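Local coordinates for protein hydroquinone dioxygenase large subunit (Pseudomonas sp., PDB 4ZXA) that probably catalyses, together with its small subunit, the iron(II)-dependent ring-opening dioxygenation of hydroquinone in the hydroquinone pathway, at residues 132-144 / 153-167. Sequence-based numbering, arbitrary orientation.
Sequences ILRDWTNATFDPF and AFGRKNGENLECIER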
loop_
_atom_site.group_PDB
_atom_site.type_symbol
_atom_site.label_atom_id
_atom_site.label_comp_id
_atom_site.label_asym_id
_atom_site.label_seq_id
_atom_site.Cartn_x
_atom_site.Cartn_y
_atom_site.Cartn_z
ATOM N N ILE E 132 21.733 -3.735 -0.756
ATOM C CA ILE E 132 20.478 -3.944 -0.041
ATOM C C ILE E 132 19.567 -4.928 -0.795
ATOM O O ILE E 132 19.059 -5.886 -0.207
ATOM C CB ILE E 132 19.752 -2.613 0.266
ATOM C CG1 ILE E 132 20.557 -1.788 1.275
ATOM C CG2 ILE E 132 18.347 -2.874 0.813
ATOM C CD1 ILE E 132 20.101 -0.364 1.393
ATOM N N LEU E 133 19.377 -4.709 -2.095
ATOM C CA LEU E 133 18.579 -5.632 -2.900
ATOM C C LEU E 133 19.122 -7.050 -2.769
ATOM O O LEU E 133 18.373 -7.996 -2.530
ATOM C CB LEU E 133 18.548 -5.220 -4.378
ATOM C CG LEU E 133 17.800 -3.950 -4.772
ATOM C CD1 LEU E 133 18.169 -3.545 -6.208
ATOM C CD2 LEU E 133 16.294 -4.153 -4.623
ATOM N N ARG E 134 20.431 -7.189 -2.930
ATOM C CA ARG E 134 21.069 -8.494 -2.851
ATOM C C ARG E 134 20.701 -9.172 -1.546
ATOM O O ARG E 134 20.256 -10.317 -1.534
ATOM C CB ARG E 134 22.590 -8.357 -2.972
ATOM C CG ARG E 134 23.324 -9.669 -3.229
ATOM C CD ARG E 134 24.831 -9.445 -3.424
ATOM N NE ARG E 134 25.522 -10.688 -3.773
ATOM C CZ ARG E 134 26.081 -10.940 -4.958
ATOM N NH1 ARG E 134 26.060 -10.030 -5.932
ATOM N NH2 ARG E 134 26.676 -12.107 -5.167
ATOM N N ASP E 135 20.864 -8.452 -0.442
ATOM C CA ASP E 135 20.647 -9.050 0.863
ATOM C C ASP E 135 19.162 -9.282 1.210
ATOM O O ASP E 135 18.817 -10.313 1.782
ATOM C CB ASP E 135 21.353 -8.237 1.947
ATOM C CG ASP E 135 21.340 -8.942 3.301
ATOM O OD1 ASP E 135 22.060 -9.954 3.450
ATOM O OD2 ASP E 135 20.606 -8.489 4.210
ATOM N N TRP E 136 18.283 -8.345 0.856
ATOM C CA TRP E 136 16.886 -8.426 1.289
ATOM C C TRP E 136 15.963 -9.173 0.318
ATOM O O TRP E 136 14.790 -9.442 0.634
ATOM C CB TRP E 136 16.325 -7.029 1.572
ATOM C CG TRP E 136 17.048 -6.305 2.665
ATOM C CD1 TRP E 136 18.102 -6.765 3.396
ATOM C CD2 TRP E 136 16.764 -4.989 3.155
ATOM N NE1 TRP E 136 18.491 -5.821 4.307
ATOM C CE2 TRP E 136 17.687 -4.719 4.179
ATOM C CE3 TRP E 136 15.813 -4.018 2.825
ATOM C CZ2 TRP E 136 17.696 -3.515 4.877
ATOM C CZ3 TRP E 136 15.823 -2.822 3.519
ATOM C CH2 TRP E 136 16.754 -2.581 4.532
ATOM N N THR E 137 16.487 -9.510 -0.855
ATOM C CA THR E 137 15.695 -10.254 -1.814
ATOM C C THR E 137 15.965 -11.754 -1.742
ATOM O O THR E 137 17.017 -12.228 -2.150
ATOM C CB THR E 137 15.926 -9.767 -3.245
ATOM O OG1 THR E 137 15.751 -8.344 -3.299
ATOM C CG2 THR E 137 14.940 -10.445 -4.189
ATOM N N ASN E 138 14.986 -12.485 -1.234
ATOM C CA ASN E 138 15.069 -13.921 -1.092
ATOM C C ASN E 138 14.835 -14.590 -2.420
ATOM O O ASN E 138 14.358 -13.955 -3.353
ATOM C CB ASN E 138 14.022 -14.389 -0.088
ATOM C CG ASN E 138 14.197 -13.738 1.258
ATOM O OD1 ASN E 138 15.325 -13.575 1.733
ATOM N ND2 ASN E 138 13.089 -13.330 1.872
ATOM N N ALA E 139 15.152 -15.879 -2.488
ATOM C CA ALA E 139 15.135 -16.632 -3.745
ATOM C C ALA E 139 13.722 -16.788 -4.275
ATOM O O ALA E 139 13.512 -17.255 -5.390
ATOM C CB ALA E 139 15.764 -17.998 -3.547
ATOM N N THR E 140 12.764 -16.359 -3.472
ATOM C CA THR E 140 11.376 -16.645 -3.703
ATOM C C THR E 140 10.651 -15.394 -4.245
ATOM O O THR E 140 9.466 -15.431 -4.560
ATOM C CB THR E 140 10.773 -17.139 -2.370
ATOM O OG1 THR E 140 9.715 -18.077 -2.601
ATOM C CG2 THR E 140 10.294 -15.980 -1.536
ATOM N N PHE E 141 11.388 -14.298 -4.385
ATOM C CA PHE E 141 10.804 -13.001 -4.723
ATOM C C PHE E 141 11.590 -12.252 -5.806
ATOM O O PHE E 141 12.784 -11.999 -5.668
ATOM C CB PHE E 141 10.699 -12.135 -3.455
ATOM C CG PHE E 141 10.069 -10.783 -3.673
ATOM C CD1 PHE E 141 8.694 -10.662 -3.839
ATOM C CD2 PHE E 141 10.845 -9.627 -3.675
ATOM C CE1 PHE E 141 8.095 -9.416 -4.031
ATOM C CE2 PHE E 141 10.256 -8.382 -3.864
ATOM C CZ PHE E 141 8.871 -8.279 -4.046
ATOM N N ASP E 142 10.897 -11.880 -6.875
ATOM C CA ASP E 142 11.484 -11.127 -7.975
ATOM C C ASP E 142 10.872 -9.729 -8.006
ATOM O O ASP E 142 9.748 -9.550 -8.464
ATOM C CB ASP E 142 11.231 -11.867 -9.289
ATOM C CG ASP E 142 11.514 -11.014 -10.523
ATOM O OD1 ASP E 142 12.197 -9.972 -10.435
ATOM O OD2 ASP E 142 11.051 -11.407 -11.605
ATOM N N PRO E 143 11.626 -8.729 -7.529
ATOM C CA PRO E 143 11.223 -7.318 -7.400
ATOM C C PRO E 143 10.849 -6.653 -8.734
ATOM O O PRO E 143 10.279 -5.559 -8.727
ATOM C CB PRO E 143 12.481 -6.634 -6.838
ATOM C CG PRO E 143 13.369 -7.717 -6.401
ATOM C CD PRO E 143 13.048 -8.918 -7.225
ATOM N N PHE E 144 11.171 -7.300 -9.851
ATOM C CA PHE E 144 10.905 -6.738 -11.171
ATOM C C PHE E 144 9.604 -7.253 -11.804
ATOM O O PHE E 144 9.248 -6.871 -12.917
ATOM C CB PHE E 144 12.068 -7.064 -12.093
ATOM C CG PHE E 144 12.861 -5.870 -12.517
ATOM C CD1 PHE E 144 14.245 -5.923 -12.541
ATOM C CD2 PHE E 144 12.226 -4.710 -12.925
ATOM C CE1 PHE E 144 14.975 -4.839 -12.941
ATOM C CE2 PHE E 144 12.960 -3.613 -13.342
ATOM C CZ PHE E 144 14.332 -3.683 -13.348
ATOM N N ALA E 153 7.989 -11.600 -0.595
ATOM C CA ALA E 153 9.213 -10.987 -0.086
ATOM C C ALA E 153 9.279 -11.116 1.429
ATOM O O ALA E 153 10.232 -10.637 2.059
ATOM C CB ALA E 153 9.290 -9.527 -0.485
ATOM N N PHE E 154 8.260 -11.752 2.008
ATOM C CA PHE E 154 8.117 -11.778 3.460
ATOM C C PHE E 154 8.848 -12.954 4.117
ATOM O O PHE E 154 9.060 -14.001 3.500
ATOM C CB PHE E 154 6.641 -11.780 3.855
ATOM C CG PHE E 154 5.915 -10.516 3.494
ATOM C CD1 PHE E 154 6.524 -9.275 3.641
ATOM C CD2 PHE E 154 4.617 -10.567 3.008
ATOM C CE1 PHE E 154 5.839 -8.099 3.316
ATOM C CE2 PHE E 154 3.933 -9.401 2.672
ATOM C CZ PHE E 154 4.544 -8.164 2.833
ATOM N N GLY E 155 9.249 -12.754 5.367
ATOM C CA GLY E 155 9.820 -13.816 6.174
ATOM C C GLY E 155 11.281 -13.560 6.479
ATOM O O GLY E 155 11.780 -12.446 6.315
ATOM N N ARG E 156 11.980 -14.597 6.912
ATOM C CA ARG E 156 13.380 -14.454 7.243
ATOM C C ARG E 156 14.267 -14.669 6.014
ATOM O O ARG E 156 13.821 -15.202 4.991
ATOM C CB ARG E 156 13.726 -15.390 8.404
ATOM C CG ARG E 156 12.912 -15.043 9.633
ATOM C CD ARG E 156 13.171 -15.958 10.813
ATOM N NE ARG E 156 12.450 -15.500 12.000
ATOM C CZ ARG E 156 12.245 -16.245 13.081
ATOM N NH1 ARG E 156 12.707 -17.492 13.126
ATOM N NH2 ARG E 156 11.576 -15.746 14.113
ATOM N N LYS E 157 15.511 -14.209 6.097
ATOM C CA LYS E 157 16.413 -14.340 4.964
ATOM C C LYS E 157 16.370 -15.756 4.427
ATOM O O LYS E 157 16.319 -16.721 5.188
ATOM C CB LYS E 157 17.838 -13.970 5.353
ATOM C CG LYS E 157 18.851 -14.286 4.265
ATOM C CD LYS E 157 18.685 -13.407 3.043
ATOM C CE LYS E 157 19.791 -13.714 2.052
ATOM N NZ LYS E 157 20.076 -12.614 1.121
ATOM N N ASN E 158 16.375 -15.892 3.110
ATOM C CA ASN E 158 16.170 -17.206 2.538
ATOM C C ASN E 158 16.655 -17.327 1.095
ATOM O O ASN E 158 15.857 -17.368 0.145
ATOM C CB ASN E 158 14.703 -17.601 2.651
ATOM C CG ASN E 158 14.471 -19.039 2.257
ATOM O OD1 ASN E 158 15.240 -19.602 1.478
ATOM N ND2 ASN E 158 13.426 -19.653 2.808
ATOM N N GLY E 159 17.973 -17.397 0.943
ATOM C CA GLY E 159 18.577 -17.462 -0.369
ATOM C C GLY E 159 18.723 -16.101 -1.021
ATOM O O GLY E 159 18.498 -15.053 -0.409
ATOM N N GLU E 160 19.118 -16.127 -2.283
ATOM C CA GLU E 160 19.329 -14.915 -3.039
ATOM C C GLU E 160 18.557 -15.063 -4.333
ATOM O O GLU E 160 18.085 -16.157 -4.660
ATOM C CB GLU E 160 20.824 -14.716 -3.329
ATOM C CG GLU E 160 21.614 -14.095 -2.188
ATOM C CD GLU E 160 23.110 -13.993 -2.483
ATOM O OE1 GLU E 160 23.576 -14.584 -3.482
ATOM O OE2 GLU E 160 23.826 -13.324 -1.708
ATOM N N ASN E 161 18.415 -13.965 -5.066
ATOM C CA ASN E 161 17.833 -14.017 -6.404
ATOM C C ASN E 161 18.617 -13.113 -7.347
ATOM O O ASN E 161 18.056 -12.201 -7.948
ATOM C CB ASN E 161 16.366 -13.598 -6.372
ATOM C CG ASN E 161 15.561 -14.224 -7.486
ATOM O OD1 ASN E 161 14.350 -14.028 -7.582
ATOM N ND2 ASN E 161 16.228 -14.999 -8.330
ATOM N N LEU E 162 19.922 -13.370 -7.444
ATOM C CA LEU E 162 20.834 -12.562 -8.252
ATOM C C LEU E 162 20.358 -12.431 -9.692
ATOM O O LEU E 162 20.513 -11.374 -10.316
ATOM C CB LEU E 162 22.229 -13.180 -8.253
ATOM C CG LEU E 162 22.839 -13.469 -6.882
ATOM C CD1 LEU E 162 24.246 -14.064 -7.001
ATOM C CD2 LEU E 162 22.867 -12.194 -6.084
ATOM N N GLU E 163 19.786 -13.513 -10.216
ATOM C CA GLU E 163 19.351 -13.527 -11.603
ATOM C C GLU E 163 18.250 -12.506 -11.860
ATOM O O GLU E 163 18.121 -12.000 -12.975
ATOM C CB GLU E 163 18.916 -14.930 -12.041
ATOM C CG GLU E 163 20.047 -15.977 -12.011
ATOM C CD GLU E 163 21.310 -15.527 -12.759
ATOM O OE1 GLU E 163 22.300 -15.137 -12.087
ATOM O OE2 GLU E 163 21.312 -15.569 -14.018
ATOM N N CYS E 164 17.466 -12.183 -10.838
ATOM C CA CYS E 164 16.384 -11.224 -11.031
ATOM C C CYS E 164 16.806 -9.795 -10.770
ATOM O O CYS E 164 16.292 -8.879 -11.402
ATOM C CB CYS E 164 15.165 -11.574 -10.184
ATOM S SG CYS E 164 14.419 -13.109 -10.702
ATOM N N ILE E 165 17.739 -9.597 -9.846
ATOM C CA ILE E 165 18.158 -8.246 -9.527
ATOM C C ILE E 165 19.373 -7.765 -10.326
ATOM O O ILE E 165 19.609 -6.563 -10.417
ATOM C CB ILE E 165 18.389 -8.055 -8.023
ATOM C CG1 ILE E 165 19.480 -8.991 -7.534
ATOM C CG2 ILE E 165 17.087 -8.298 -7.255
ATOM C CD1 ILE E 165 20.049 -8.588 -6.191
ATOM N N GLU E 166 20.145 -8.680 -10.897
ATOM C CA GLU E 166 21.273 -8.271 -11.744
ATOM C C GLU E 166 21.026 -8.653 -13.192
ATOM O O GLU E 166 21.746 -9.472 -13.764
ATOM C CB GLU E 166 22.589 -8.912 -11.301
ATOM C CG GLU E 166 22.952 -8.766 -9.840
ATOM C CD GLU E 166 24.276 -9.445 -9.538
ATOM O OE1 GLU E 166 24.332 -10.299 -8.632
ATOM O OE2 GLU E 166 25.266 -9.134 -10.228
ATOM N N ARG E 167 20.002 -8.077 -13.796
ATOM C CA ARG E 167 19.756 -8.365 -15.191
ATOM C C ARG E 167 20.756 -7.588 -16.048
ATOM O O ARG E 167 20.783 -6.366 -16.042
ATOM C CB ARG E 167 18.292 -8.092 -15.556
ATOM C CG ARG E 167 17.367 -9.323 -15.334
ATOM C CD ARG E 167 16.035 -8.933 -14.716
ATOM N NE ARG E 167 15.005 -9.960 -14.872
ATOM C CZ ARG E 167 14.086 -10.243 -13.947
ATOM N NH1 ARG E 167 14.096 -9.582 -12.803
ATOM N NH2 ARG E 167 13.170 -11.190 -14.146
HETATM O O HOH W 1 19.302 -11.468 -3.641
HETATM O O HOH W 2 12.653 -10.978 -0.252
HETATM O O HOH W 3 10.478 -14.061 1.245
#
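The Asx turn at Asp-142, gripped by Arg-167, anchors one end of this contact, in which the C-terminal end of helix 122-136 and its following loop are wrapped by the chain 153-167, mostly loop but with a short helix at 162-165. Asp-142 OD1 takes the backbone N of Phe-144 at 2.9 Å on one face of its carboxylate and Arg-167 NH1 at 3.1 Å on the other, the second bond nearly straight (170°) and in the guanidinium plane. Arg-167 also pairs with Asp-227. A leucine in place of Asp-142 would probably leave Arg-167 without this carboxylate and Phe-144 N without its side-chain acceptor. Farther along, Ala-153 CB sits 3.4 Å from the centroid of the Phe-141 ring, a CH-pi contact squarely over the face. Asn-158 N reaches buried Asn-138 OD1 (2.9 Å) from above the amide plane in a bent bond, while Ala-139 N returns a nearly straight one to Asn-158 O. Bent at chi2 (68°), Lys-157 brings NZ to Asp-135 O, 2.7 Å away, as the helix ends. On the outer side Leu-162 CD2 covers one face of the Arg-134 guanidinium, whose NH1 meets Glu-166 OE1 at 3.2 Å. Segment 153-167 thus holds two successive turns after the helix, type I at Asn-138 to Phe-141, then Asx.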